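Local atomic coordinates of uncharacterized protein (Staphylococcus aureus subsp. aureus, PDB entry 3H04), a protein that is of unknown function but has an alpha/beta-hydrolase fold and a probable serine-histidine-aspartate triad, consistent with a hydrolase, perhaps an esterase. Residues A84-I89 with R115-D120; L109-A114 with K207-V212; V243-H248 with R253-A258; I123-Y128 with I259-K264. All coordinates share one frame; numbering follows the deposited sequence.

Contact 1: residues A84-I89 with R115-D120; sequences ASFDAI and RDRDID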
loop_
_atom_site.group_PDB
_atom_site.type_symbol
_atom_site.label_atom_id
_atom_site.label_comp_id
_atom_site.label_asym_id
_atom_site.label_seq_id
_atom_site.Cartn_x
_atom_site.Cartn_y
_atom_site.Cartn_z
ATOM N N ALA A 84 4.477 -5.481 12.725
ATOM C CA ALA A 84 3.872 -6.223 13.857
ATOM C C ALA A 84 2.658 -6.998 13.324
ATOM O O ALA A 84 2.476 -8.143 13.661
ATOM C CB ALA A 84 3.468 -5.307 14.993
ATOM N N SER A 85 1.883 -6.398 12.421
ATOM C CA SER A 85 0.720 -7.078 11.865
ATOM C C SER A 85 1.187 -8.169 10.906
ATOM O O SER A 85 0.729 -9.325 10.987
ATOM C CB SER A 85 -0.253 -6.097 11.191
ATOM O OG SER A 85 -0.683 -5.099 12.133
ATOM N N PHE A 86 2.128 -7.824 10.027
ATOM C CA PHE A 86 2.682 -8.832 9.141
ATOM C C PHE A 86 3.193 -10.065 9.891
ATOM O O PHE A 86 2.875 -11.177 9.483
ATOM C CB PHE A 86 3.774 -8.316 8.211
ATOM C CG PHE A 86 4.244 -9.377 7.245
ATOM C CD1 PHE A 86 3.458 -9.730 6.158
ATOM C CD2 PHE A 86 5.407 -10.092 7.493
ATOM C CE1 PHE A 86 3.865 -10.725 5.264
ATOM C CE2 PHE A 86 5.814 -11.126 6.606
ATOM C CZ PHE A 86 5.037 -11.420 5.490
ATOM N N ASP A 87 3.956 -9.871 10.978
ATOM C CA ASP A 87 4.573 -11.002 11.708
ATOM C C ASP A 87 3.569 -11.851 12.423
ATOM O O ASP A 87 3.721 -13.083 12.503
ATOM C CB ASP A 87 5.627 -10.537 12.700
ATOM C CG ASP A 87 6.827 -9.926 12.019
ATOM O OD1 ASP A 87 7.042 -10.266 10.837
ATOM O OD2 ASP A 87 7.524 -9.083 12.650
ATOM N N ALA A 88 2.543 -11.210 12.942
ATOM C CA ALA A 88 1.431 -11.935 13.547
ATOM C C ALA A 88 0.721 -12.755 12.471
ATOM O O ALA A 88 0.373 -13.892 12.694
ATOM C CB ALA A 88 0.479 -10.990 14.233
ATOM N N ILE A 89 0.547 -12.199 11.281
ATOM C CA ILE A 89 -0.076 -12.963 10.179
ATOM C C ILE A 89 0.823 -14.071 9.670
ATOM O O ILE A 89 0.347 -15.198 9.504
ATOM C CB ILE A 89 -0.522 -12.035 8.991
ATOM C CG1 ILE A 89 -1.563 -11.034 9.475
ATOM C CG2 ILE A 89 -1.066 -12.889 7.771
ATOM C CD1 ILE A 89 -1.499 -9.612 8.722
ATOM N N ARG A 115 11.506 -6.451 1.386
ATOM C CA ARG A 115 12.933 -6.314 1.641
ATOM C C ARG A 115 13.311 -6.901 3.004
ATOM O O ARG A 115 14.363 -7.509 3.140
ATOM C CB ARG A 115 13.344 -4.832 1.561
ATOM C CG ARG A 115 14.838 -4.568 1.746
ATOM C CD ARG A 115 15.128 -3.108 2.042
ATOM N NE ARG A 115 14.458 -2.635 3.262
ATOM C CZ ARG A 115 14.341 -1.361 3.583
ATOM N NH1 ARG A 115 14.899 -0.432 2.795
ATOM N NH2 ARG A 115 13.716 -1.003 4.680
ATOM N N ASP A 116 12.462 -6.700 4.017
ATOM C CA ASP A 116 12.840 -6.967 5.411
ATOM C C ASP A 116 12.343 -8.308 5.986
ATOM O O ASP A 116 12.596 -8.620 7.147
ATOM C CB ASP A 116 12.371 -5.801 6.291
ATOM C CG ASP A 116 13.097 -4.505 5.969
ATOM O OD1 ASP A 116 14.204 -4.555 5.388
ATOM O OD2 ASP A 116 12.580 -3.431 6.292
ATOM N N ARG A 117 11.583 -9.049 5.196
ATOM C CA ARG A 117 11.056 -10.338 5.610
ATOM C C ARG A 117 11.241 -11.225 4.401
ATOM O O ARG A 117 11.578 -10.727 3.331
ATOM C CB ARG A 117 9.590 -10.230 5.939
ATOM C CG ARG A 117 9.252 -9.322 7.165
ATOM C CD ARG A 117 9.808 -9.943 8.431
ATOM N NE ARG A 117 9.461 -9.212 9.645
ATOM C CZ ARG A 117 10.153 -8.192 10.140
ATOM N NH1 ARG A 117 11.256 -7.762 9.528
ATOM N NH2 ARG A 117 9.754 -7.593 11.269
ATOM N N ASP A 118 10.972 -12.510 4.537
ATOM C CA ASP A 118 11.137 -13.424 3.439
ATOM C C ASP A 118 9.765 -13.829 2.939
ATOM O O ASP A 118 9.035 -14.518 3.641
ATOM C CB ASP A 118 11.955 -14.641 3.900
ATOM C CG ASP A 118 13.421 -14.292 4.130
ATOM O OD1 ASP A 118 14.010 -13.557 3.278
ATOM O OD2 ASP A 118 13.965 -14.706 5.189
ATOM N N ILE A 119 9.377 -13.330 1.767
ATOM C CA ILE A 119 8.052 -13.625 1.193
ATOM C C ILE A 119 8.179 -14.116 -0.236
ATOM O O ILE A 119 9.248 -14.036 -0.821
ATOM C CB ILE A 119 7.102 -12.390 1.272
ATOM C CG1 ILE A 119 7.472 -11.309 0.277
ATOM C CG2 ILE A 119 7.052 -11.847 2.748
ATOM C CD1 ILE A 119 6.591 -10.090 0.364
ATOM N N ASP A 120 7.078 -14.561 -0.830
ATOM C CA ASP A 120 7.139 -15.226 -2.155
ATOM C C ASP A 120 6.845 -14.348 -3.362
ATOM O O ASP A 120 7.092 -14.731 -4.509
ATOM C CB ASP A 120 6.214 -16.428 -2.116
ATOM C CG ASP A 120 6.603 -17.359 -1.003
ATOM O OD1 ASP A 120 7.570 -18.074 -1.217
ATOM O OD2 ASP A 120 6.031 -17.309 0.109
#

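Contact 2: residues L109-A114 with K207-V212; sequences LSLLIA and KTLPPV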
loop_
_atom_site.group_PDB
_atom_site.type_symbol
_atom_site.label_atom_id
_atom_site.label_comp_id
_atom_site.label_asym_id
_atom_site.label_seq_id
_atom_site.Cartn_x
_atom_site.Cartn_y
_atom_site.Cartn_z
ATOM N N LEU A 109 4.570 0.154 1.408
ATOM C CA LEU A 109 4.680 -0.680 2.613
ATOM C C LEU A 109 4.883 -2.173 2.292
ATOM O O LEU A 109 5.648 -2.862 2.977
ATOM C CB LEU A 109 3.500 -0.482 3.536
ATOM C CG LEU A 109 3.376 0.975 4.048
ATOM C CD1 LEU A 109 2.009 1.272 4.704
ATOM C CD2 LEU A 109 4.524 1.413 4.935
ATOM N N SER A 110 4.206 -2.655 1.255
ATOM C CA SER A 110 4.333 -4.046 0.809
ATOM C C SER A 110 5.743 -4.363 0.293
ATOM O O SER A 110 6.271 -5.447 0.534
ATOM C CB SER A 110 3.330 -4.377 -0.277
ATOM O OG SER A 110 2.021 -4.256 0.194
ATOM N N LEU A 111 6.374 -3.393 -0.353
ATOM C CA LEU A 111 7.741 -3.566 -0.820
ATOM C C LEU A 111 8.739 -3.521 0.319
ATOM O O LEU A 111 9.745 -4.246 0.244
ATOM C CB LEU A 111 8.094 -2.542 -1.882
ATOM C CG LEU A 111 7.427 -2.761 -3.260
ATOM C CD1 LEU A 111 7.338 -1.384 -3.971
ATOM C CD2 LEU A 111 8.197 -3.792 -4.100
ATOM N N LEU A 112 8.506 -2.673 1.345
ATOM C CA LEU A 112 9.388 -2.679 2.547
ATOM C C LEU A 112 9.376 -4.059 3.239
ATOM O O LEU A 112 10.451 -4.630 3.659
ATOM C CB LEU A 112 9.007 -1.569 3.533
ATOM C CG LEU A 112 9.193 -0.110 3.038
ATOM C CD1 LEU A 112 8.815 0.950 4.111
ATOM C CD2 LEU A 112 10.664 0.097 2.559
ATOM N N ILE A 113 8.176 -4.610 3.375
ATOM C CA ILE A 113 8.028 -5.957 3.926
ATOM C C ILE A 113 8.854 -6.952 3.067
ATOM O O ILE A 113 9.652 -7.726 3.602
ATOM C CB ILE A 113 6.582 -6.445 3.963
ATOM C CG1 ILE A 113 5.739 -5.734 5.058
ATOM C CG2 ILE A 113 6.603 -7.975 4.257
ATOM C CD1 ILE A 113 4.203 -5.946 4.938
ATOM N N ALA A 114 8.699 -6.891 1.748
ATOM C CA ALA A 114 9.472 -7.734 0.838
ATOM C C ALA A 114 10.995 -7.620 1.002
ATOM O O ALA A 114 11.692 -8.596 0.786
ATOM C CB ALA A 114 9.053 -7.499 -0.668
ATOM N N LYS A 207 17.365 -5.689 -6.229
ATOM C CA LYS A 207 17.921 -6.833 -6.949
ATOM C C LYS A 207 17.633 -8.179 -6.301
ATOM O O LYS A 207 17.689 -9.209 -6.950
ATOM C CB LYS A 207 19.432 -6.701 -7.038
ATOM C CG LYS A 207 19.930 -5.732 -8.063
ATOM C CD LYS A 207 21.450 -5.941 -8.303
ATOM C CE LYS A 207 21.805 -7.251 -8.954
ATOM N NZ LYS A 207 23.246 -7.227 -9.403
ATOM N N THR A 208 17.375 -8.175 -5.002
ATOM C CA THR A 208 17.108 -9.410 -4.292
ATOM C C THR A 208 15.645 -9.596 -3.952
ATOM O O THR A 208 15.319 -10.514 -3.220
ATOM C CB THR A 208 17.945 -9.459 -2.974
ATOM O OG1 THR A 208 17.478 -8.444 -2.101
ATOM C CG2 THR A 208 19.425 -9.261 -3.285
ATOM N N LEU A 209 14.763 -8.728 -4.460
ATOM C CA LEU A 209 13.337 -8.883 -4.162
ATOM C C LEU A 209 12.744 -10.105 -4.856
ATOM O O LEU A 209 13.232 -10.500 -5.925
ATOM C CB LEU A 209 12.552 -7.632 -4.521
ATOM C CG LEU A 209 12.687 -6.389 -3.658
ATOM C CD1 LEU A 209 11.748 -5.358 -4.181
ATOM C CD2 LEU A 209 12.404 -6.725 -2.160
ATOM N N PRO A 210 11.701 -10.728 -4.250
ATOM C CA PRO A 210 10.968 -11.797 -4.930
ATOM C C PRO A 210 10.188 -11.205 -6.124
ATOM O O PRO A 210 10.234 -10.015 -6.349
ATOM C CB PRO A 210 10.012 -12.327 -3.838
ATOM C CG PRO A 210 9.746 -11.141 -3.005
ATOM C CD PRO A 210 11.076 -10.397 -2.962
ATOM N N PRO A 211 9.488 -12.027 -6.905
ATOM C CA PRO A 211 8.873 -11.425 -8.082
ATOM C C PRO A 211 7.851 -10.349 -7.789
ATOM O O PRO A 211 7.058 -10.468 -6.843
ATOM C CB PRO A 211 8.183 -12.618 -8.766
ATOM C CG PRO A 211 8.922 -13.811 -8.336
ATOM C CD PRO A 211 9.351 -13.492 -6.918
ATOM N N VAL A 212 7.826 -9.329 -8.642
ATOM C CA VAL A 212 6.940 -8.193 -8.464
ATOM C C VAL A 212 5.980 -8.018 -9.610
ATOM O O VAL A 212 6.407 -7.908 -10.791
ATOM C CB VAL A 212 7.687 -6.885 -8.317
ATOM C CG1 VAL A 212 6.667 -5.797 -7.949
ATOM C CG2 VAL A 212 8.845 -6.999 -7.209
#

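Contact 3: residues V243-H248 with R253-A258; sequences VNKNEH and RPNDEA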
loop_
_atom_site.group_PDB
_atom_site.type_symbol
_atom_site.label_atom_id
_atom_site.label_comp_id
_atom_site.label_asym_id
_atom_site.label_seq_id
_atom_site.Cartn_x
_atom_site.Cartn_y
_atom_site.Cartn_z
ATOM N N VAL A 243 -0.831 0.836 -17.954
ATOM C CA VAL A 243 -2.181 1.188 -18.370
ATOM C C VAL A 243 -2.181 2.584 -18.986
ATOM O O VAL A 243 -1.638 3.522 -18.408
ATOM C CB VAL A 243 -3.134 1.095 -17.177
ATOM C CG1 VAL A 243 -4.576 1.552 -17.552
ATOM C CG2 VAL A 243 -3.120 -0.330 -16.637
ATOM N N ASN A 244 -2.759 2.698 -20.187
ATOM C CA ASN A 244 -2.737 3.934 -20.964
ATOM C C ASN A 244 -3.916 4.825 -20.570
ATOM O O ASN A 244 -4.848 5.044 -21.338
ATOM C CB ASN A 244 -2.715 3.634 -22.473
ATOM C CG ASN A 244 -2.553 4.896 -23.324
ATOM O OD1 ASN A 244 -1.747 5.802 -23.008
ATOM N ND2 ASN A 244 -3.319 4.963 -24.404
ATOM N N LYS A 245 -3.853 5.348 -19.355
ATOM C CA LYS A 245 -4.880 6.246 -18.842
ATOM C C LYS A 245 -4.200 7.306 -18.025
ATOM O O LYS A 245 -3.095 7.093 -17.503
ATOM C CB LYS A 245 -5.859 5.493 -17.936
ATOM C CG LYS A 245 -6.667 4.418 -18.631
ATOM C CD LYS A 245 -7.545 3.662 -17.640
ATOM C CE LYS A 245 -8.517 2.744 -18.377
ATOM N NZ LYS A 245 -9.409 2.034 -17.422
ATOM N N ASN A 246 -4.893 8.424 -17.847
ATOM C CA ASN A 246 -4.410 9.507 -17.024
ATOM C C ASN A 246 -5.107 9.386 -15.689
ATOM O O ASN A 246 -5.847 10.260 -15.308
ATOM C CB ASN A 246 -4.681 10.862 -17.671
ATOM C CG ASN A 246 -3.886 11.047 -18.940
ATOM O OD1 ASN A 246 -2.794 10.514 -19.061
ATOM N ND2 ASN A 246 -4.440 11.769 -19.905
ATOM N N GLU A 247 -4.889 8.262 -15.012
ATOM C CA GLU A 247 -5.558 7.958 -13.747
ATOM C C GLU A 247 -4.534 7.450 -12.752
ATOM O O GLU A 247 -3.381 7.171 -13.130
ATOM C CB GLU A 247 -6.612 6.881 -13.979
ATOM C CG GLU A 247 -7.811 7.330 -14.812
ATOM C CD GLU A 247 -8.813 6.206 -15.037
ATOM O OE1 GLU A 247 -8.833 5.267 -14.231
ATOM O OE2 GLU A 247 -9.588 6.252 -16.011
ATOM N N HIS A 248 -4.925 7.365 -11.477
ATOM C CA HIS A 248 -4.039 6.799 -10.439
ATOM C C HIS A 248 -4.647 5.437 -10.139
ATOM O O HIS A 248 -4.159 4.412 -10.651
ATOM C CB HIS A 248 -3.950 7.751 -9.206
ATOM C CG HIS A 248 -3.180 7.199 -8.027
ATOM N ND1 HIS A 248 -1.904 6.669 -8.135
ATOM C CD2 HIS A 248 -3.540 7.041 -6.724
ATOM C CE1 HIS A 248 -1.487 6.285 -6.936
ATOM N NE2 HIS A 248 -2.467 6.486 -6.069
ATOM N N ARG A 253 -13.306 1.417 -9.942
ATOM C CA ARG A 253 -14.492 0.590 -10.276
ATOM C C ARG A 253 -14.163 -0.732 -10.964
ATOM O O ARG A 253 -13.256 -0.812 -11.797
ATOM C CB ARG A 253 -15.432 1.375 -11.162
ATOM C CG ARG A 253 -15.925 2.609 -10.476
ATOM C CD ARG A 253 -16.203 3.711 -11.408
ATOM N NE ARG A 253 -17.458 3.474 -12.085
ATOM C CZ ARG A 253 -18.533 4.251 -12.026
ATOM N NH1 ARG A 253 -18.547 5.378 -11.322
ATOM N NH2 ARG A 253 -19.605 3.901 -12.727
ATOM N N PRO A 254 -14.931 -1.775 -10.670
ATOM C CA PRO A 254 -14.561 -3.074 -11.226
ATOM C C PRO A 254 -14.903 -3.225 -12.705
ATOM O O PRO A 254 -15.649 -4.157 -13.095
ATOM C CB PRO A 254 -15.325 -4.062 -10.324
ATOM C CG PRO A 254 -16.192 -3.231 -9.421
ATOM C CD PRO A 254 -16.158 -1.840 -9.862
ATOM N N ASN A 255 -14.371 -2.314 -13.525
ATOM C CA ASN A 255 -14.562 -2.375 -14.954
ATOM C C ASN A 255 -13.856 -3.600 -15.556
ATOM O O ASN A 255 -13.056 -4.279 -14.911
ATOM C CB ASN A 255 -14.115 -1.059 -15.635
ATOM C CG ASN A 255 -12.640 -0.729 -15.419
ATOM O OD1 ASN A 255 -11.767 -1.581 -15.554
ATOM N ND2 ASN A 255 -12.361 0.530 -15.090
ATOM N N ASP A 256 -14.149 -3.883 -16.803
ATOM C CA ASP A 256 -13.603 -5.080 -17.399
ATOM C C ASP A 256 -12.081 -5.066 -17.450
ATOM O O ASP A 256 -11.446 -6.099 -17.269
ATOM C CB ASP A 256 -14.158 -5.275 -18.816
ATOM C CG ASP A 256 -15.618 -5.712 -18.804
ATOM O OD1 ASP A 256 -16.100 -6.182 -17.749
ATOM O OD2 ASP A 256 -16.281 -5.561 -19.840
ATOM N N GLU A 257 -11.495 -3.911 -17.710
ATOM C CA GLU A 257 -10.031 -3.829 -17.749
ATOM C C GLU A 257 -9.412 -4.099 -16.376
ATOM O O GLU A 257 -8.382 -4.736 -16.277
ATOM C CB GLU A 257 -9.577 -2.456 -18.243
ATOM C CG GLU A 257 -9.878 -2.245 -19.715
ATOM C CD GLU A 257 -9.055 -1.128 -20.352
ATOM O OE1 GLU A 257 -8.057 -0.654 -19.728
ATOM O OE2 GLU A 257 -9.403 -0.756 -21.495
ATOM N N ALA A 258 -10.058 -3.602 -15.326
ATOM C CA ALA A 258 -9.572 -3.852 -13.976
ATOM C C ALA A 258 -9.686 -5.320 -13.578
ATOM O O ALA A 258 -8.756 -5.869 -13.006
ATOM C CB ALA A 258 -10.266 -2.957 -12.959
HETATM O O HOH W 1 -10.168 2.825 -15.087
#

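Contact 4: residues I123-Y128 with I259-K264; sequences IDFYGY and ITIYRK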
loop_
_atom_site.group_PDB
_atom_site.type_symbol
_atom_site.label_atom_id
_atom_site.label_comp_id
_atom_site.label_asym_id
_atom_site.label_seq_id
_atom_site.Cartn_x
_atom_site.Cartn_y
_atom_site.Cartn_z
ATOM N N ILE A 123 2.652 -7.745 -5.087
ATOM C CA ILE A 123 1.747 -7.141 -6.049
ATOM C C ILE A 123 1.703 -5.657 -5.738
ATOM O O ILE A 123 1.310 -5.284 -4.647
ATOM C CB ILE A 123 0.354 -7.726 -5.983
ATOM C CG1 ILE A 123 0.437 -9.269 -5.974
ATOM C CG2 ILE A 123 -0.529 -7.121 -7.115
ATOM C CD1 ILE A 123 -0.693 -9.913 -5.243
ATOM N N ASP A 124 2.148 -4.840 -6.694
ATOM C CA ASP A 124 2.381 -3.391 -6.539
ATOM C C ASP A 124 1.474 -2.681 -7.499
ATOM O O ASP A 124 1.749 -2.631 -8.712
ATOM C CB ASP A 124 3.854 -3.079 -6.850
ATOM C CG ASP A 124 4.164 -1.592 -7.049
ATOM O OD1 ASP A 124 3.345 -0.691 -6.738
ATOM O OD2 ASP A 124 5.293 -1.342 -7.583
ATOM N N PHE A 125 0.357 -2.163 -6.968
ATOM C CA PHE A 125 -0.547 -1.345 -7.775
ATOM C C PHE A 125 -0.201 0.127 -7.509
ATOM O O PHE A 125 -0.373 0.618 -6.386
ATOM C CB PHE A 125 -2.007 -1.601 -7.428
ATOM C CG PHE A 125 -2.644 -2.775 -8.126
ATOM C CD1 PHE A 125 -1.898 -3.820 -8.705
ATOM C CD2 PHE A 125 -4.028 -2.839 -8.186
ATOM C CE1 PHE A 125 -2.551 -4.930 -9.312
ATOM C CE2 PHE A 125 -4.653 -3.883 -8.779
ATOM C CZ PHE A 125 -3.931 -4.944 -9.350
ATOM N N TYR A 126 0.355 0.794 -8.526
ATOM C CA TYR A 126 0.644 2.220 -8.519
ATOM C C TYR A 126 1.306 2.783 -7.252
ATOM O O TYR A 126 0.919 3.859 -6.748
ATOM C CB TYR A 126 -0.556 3.066 -8.922
ATOM C CG TYR A 126 -1.905 2.616 -8.399
ATOM C CD1 TYR A 126 -2.340 2.993 -7.124
ATOM C CD2 TYR A 126 -2.699 1.750 -9.131
ATOM C CE1 TYR A 126 -3.592 2.561 -6.589
ATOM C CE2 TYR A 126 -3.958 1.338 -8.617
ATOM C CZ TYR A 126 -4.391 1.756 -7.363
ATOM O OH TYR A 126 -5.584 1.321 -6.849
ATOM N N GLY A 127 2.302 2.048 -6.772
ATOM C CA GLY A 127 3.106 2.430 -5.628
ATOM C C GLY A 127 4.524 2.859 -6.054
ATOM O O GLY A 127 4.786 3.292 -7.201
ATOM N N TYR A 128 5.410 2.740 -5.091
ATOM C CA TYR A 128 6.739 3.288 -5.170
ATOM C C TYR A 128 7.598 2.594 -4.139
ATOM O O TYR A 128 7.077 2.059 -3.185
ATOM C CB TYR A 128 6.718 4.793 -4.881
ATOM C CG TYR A 128 5.863 5.241 -3.714
ATOM C CD1 TYR A 128 6.417 5.422 -2.454
ATOM C CD2 TYR A 128 4.485 5.447 -3.865
ATOM C CE1 TYR A 128 5.635 5.835 -1.371
ATOM C CE2 TYR A 128 3.679 5.896 -2.773
ATOM C CZ TYR A 128 4.283 6.092 -1.553
ATOM O OH TYR A 128 3.555 6.477 -0.481
ATOM N N ILE A 259 -10.779 -5.956 -13.949
ATOM C CA ILE A 259 -10.974 -7.371 -13.651
ATOM C C ILE A 259 -9.877 -8.177 -14.354
ATOM O O ILE A 259 -9.296 -9.092 -13.780
ATOM C CB ILE A 259 -12.399 -7.869 -14.122
ATOM C CG1 ILE A 259 -13.488 -7.300 -13.208
ATOM C CG2 ILE A 259 -12.475 -9.368 -14.194
ATOM C CD1 ILE A 259 -13.289 -7.568 -11.739
ATOM N N THR A 260 -9.587 -7.817 -15.594
ATOM C CA THR A 260 -8.566 -8.541 -16.341
ATOM C C THR A 260 -7.200 -8.523 -15.678
ATOM O O THR A 260 -6.509 -9.543 -15.635
ATOM C CB THR A 260 -8.492 -8.006 -17.781
ATOM O OG1 THR A 260 -9.693 -8.399 -18.416
ATOM C CG2 THR A 260 -7.304 -8.546 -18.538
ATOM N N ILE A 261 -6.818 -7.358 -15.190
ATOM C CA ILE A 261 -5.583 -7.189 -14.429
ATOM C C ILE A 261 -5.579 -8.004 -13.117
ATOM O O ILE A 261 -4.595 -8.641 -12.808
ATOM C CB ILE A 261 -5.284 -5.676 -14.199
ATOM C CG1 ILE A 261 -4.921 -5.064 -15.588
ATOM C CG2 ILE A 261 -4.125 -5.480 -13.142
ATOM C CD1 ILE A 261 -4.714 -3.542 -15.635
ATOM N N TYR A 262 -6.679 -8.014 -12.386
ATOM C CA TYR A 262 -6.818 -8.870 -11.195
ATOM C C TYR A 262 -6.689 -10.354 -11.521
ATOM O O TYR A 262 -6.078 -11.091 -10.758
ATOM C CB TYR A 262 -8.135 -8.600 -10.396
ATOM C CG TYR A 262 -8.005 -7.438 -9.434
ATOM C CD1 TYR A 262 -8.290 -6.132 -9.832
ATOM C CD2 TYR A 262 -7.531 -7.633 -8.144
ATOM C CE1 TYR A 262 -8.118 -5.055 -8.947
ATOM C CE2 TYR A 262 -7.354 -6.566 -7.235
ATOM C CZ TYR A 262 -7.652 -5.266 -7.659
ATOM O OH TYR A 262 -7.484 -4.202 -6.814
ATOM N N ARG A 263 -7.263 -10.789 -12.639
ATOM C CA ARG A 263 -7.080 -12.172 -13.077
ATOM C C ARG A 263 -5.626 -12.458 -13.432
ATOM O O ARG A 263 -5.134 -13.502 -13.086
ATOM C CB ARG A 263 -7.975 -12.512 -14.254
ATOM C CG ARG A 263 -9.421 -12.653 -13.826
ATOM C CD ARG A 263 -10.253 -13.154 -14.978
ATOM N NE ARG A 263 -11.685 -13.055 -14.705
ATOM C CZ ARG A 263 -12.359 -13.808 -13.832
ATOM N NH1 ARG A 263 -11.752 -14.728 -13.091
ATOM N NH2 ARG A 263 -13.674 -13.637 -13.708
ATOM N N LYS A 264 -4.936 -11.493 -14.034
ATOM C CA LYS A 264 -3.503 -11.615 -14.274
ATOM C C LYS A 264 -2.683 -11.689 -12.966
ATOM O O LYS A 264 -1.661 -12.357 -12.920
ATOM C CB LYS A 264 -2.983 -10.438 -15.101
ATOM C CG LYS A 264 -3.475 -10.355 -16.511
ATOM C CD LYS A 264 -2.873 -9.137 -17.154
ATOM C CE LYS A 264 -3.189 -9.066 -18.620
ATOM N NZ LYS A 264 -2.222 -9.840 -19.339
#

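Contact 1: residues A84-I89 with R115-D120
In this alpha/beta-hydrolase fold, helix 75-91 and the turn that leaves helix 105-116 for strand 121-125 lie next to each other, joined by a salt bridge and a small apolar patch. Asp87 and Arg117 form the bridge. The arginine presents its side, NE giving a hydrogen bond of 2.9 Å to Asp87 OD1 and NH2 one of 3.0 Å to Asp87 OD2. Each oxygen receives its donor on the syn lone pair, and carboxylate and guanidinium are nearly coplanar, with 13° between their planes. In Arg117, the first residue to abandon helical geometry, chi1 (-65°) sets CG beside the backbone N, where it lies 3.9 Å from Phe86 CE2; the bend at chi2 then leads the chain on to the acid. Its remaining nitrogen, NH1, donates to Asp116 O at 2.9 Å. Deeper in, Ile119 CG2 presses on Phe86 CZ at 3.4 Å; the Phe86 ring, swung out by a chi1 of -176°, also rests on Ile98 and Thr100 of strand 98-103. Three bonds, all close to the guanidinium plane, thus fix the rotation of Arg117, and charge pairing at the partly exposed side sits beside an apolar seam that continues to the sheet.

Contact 2: residues L109-A114 with K207-V212
Leu209, in the loop that leads into strand 212-217, pushes its forked tip against helix 105-116 and straddles the ground between Leu111 and Ala114, residues one turn apart on the helix. Each methyl has its own seat. CD1 meets Leu111 CD2 at 3.9 Å, the two leucines crossing at about a right angle, while CD2 settles over the small residue, 3.7 Å from Ala114 CB and 3.6 Å from Ala114 O. The small alanine side chain is consistent with so near an approach to the helix backbone, with the CA atoms of Ala114 and Leu209 only 6.4 Å apart. Leu111 builds the higher wall: its CB does not aim at the loop, but CD2 reaches over to it. Pro210 then fills in beside Ala114, its ring carbon CD 4.2 Å from Ala114 CB. Val122 of strand 121-125 touches both Leu111 and Ala114, and Ile201 adds to the cover on Leu111, which places the seam between helix and sheet in the alpha/beta-hydrolase core. Apart from the carbonyl oxygen of Ala114, the contact is made by methyl and ring carbons, largely buried, so its hold probably comes from close fit and the exclusion of water, without directional bonds between the segments.

Contact 3: residues V243-H248 with R253-A258
Lys245 and Glu257 face each other across the mouth of the loop that, in this alpha/beta-hydrolase fold, joins strand 238-243 to helix 256-273 and holds His248 of the probable catalytic triad. The lysine is stretched out beyond CG and crosses the glutamate at a slant. Its CE lies 3.7 Å from Glu257 OE1, and NZ stands 3.8 Å from that same oxygen, a long salt bridge whose attraction is probably modest at this exposed place. Asn255 approaches Lys245 from the opposite direction, but two donors cannot bond to each other, and Lys245 NZ and Asn255 ND2 remain 4.1 Å apart. A water resolves the meeting: it accepts from both nitrogens and donates to Glu247 OE1, tying three side chains together across the loop. Asn255 is also the N-cap of helix 256-273. With chi1 at 60°, its CG sits between the backbone N and the carbonyl carbon, which turns OD1 back to the first turn of the helix, where Ala258 N donates to it at 2.7 Å, almost in line with the CG-OD1 bond. That leaves the amide's other end for the bridging water, which lies 3.2 Å from Asn255 ND2 and 2.6 Å from Lys245 NZ.

Contact 4: residues I123-Y128 with I259-K264
Phe125, at the end of strand 121-125 in the central sheet of the alpha/beta-hydrolase fold, reaches across to helix 256-273, where Ile261 and Tyr262 receive its ring. The side chain starts on the sheet: CB points to the helix and at the same time lies 3.7 Å above the ring plane of the next residue, Tyr126, displaced to the rim. A chi1 of -85° puts CG beside the backbone N and opposite the carbonyl carbon, and from there the ring extends to the helix. Along one side, CD2 comes within 4.0 Å of Tyr262 OH. CE2, one atom further, lies 3.5 Å from both Tyr262 OH and Tyr262 CZ. The other side belongs to Ile261, whose CG2 is 4.2 Å from Phe125 CE1. The two rings form a T-shaped pair, with the edge of Phe125 turned to the face of Tyr262, centroids 5.2 Å apart and planes at 70°. Phe101 and Phe250 also meet the Phe125 ring, so the pair belongs to a larger aromatic cluster, close to the probable triad without touching it. The tyrosine's polar end is bonded elsewhere: Asp251 takes hydrogen bonds from Tyr262 and Tyr126 on its two carboxylate oxygens, linking helix 256-273 to the turn after strand 121-125. At its tip, Phe125 CZ lies 3.8 Å from Ile261 CG2 and 4.1 Å from Tyr262 CZ.

In the fold
The four contacts run through one alpha/beta-hydrolase domain. Contacts 1 and 2 share helix 105-116, their centres about 11 Å apart, and touch where Ile119 meets Ala114. Contacts 3 and 4 share helix 256-273 with centres about 10 Å apart, and contact 3 is nested inside the chain loop that contact 4 closes. Strand 121-125 follows helix 105-116 directly, so contact 4 continues where contact 1 stops, although their centres lie about 20 Å apart; contact 2 alternates with both along the sequence. The centres of contacts 1 and 3 are about 29 Å apart, on opposite sides of the chain's centre. Together they join helices and loops to the sheet whose parallel strands lead to the probable triad.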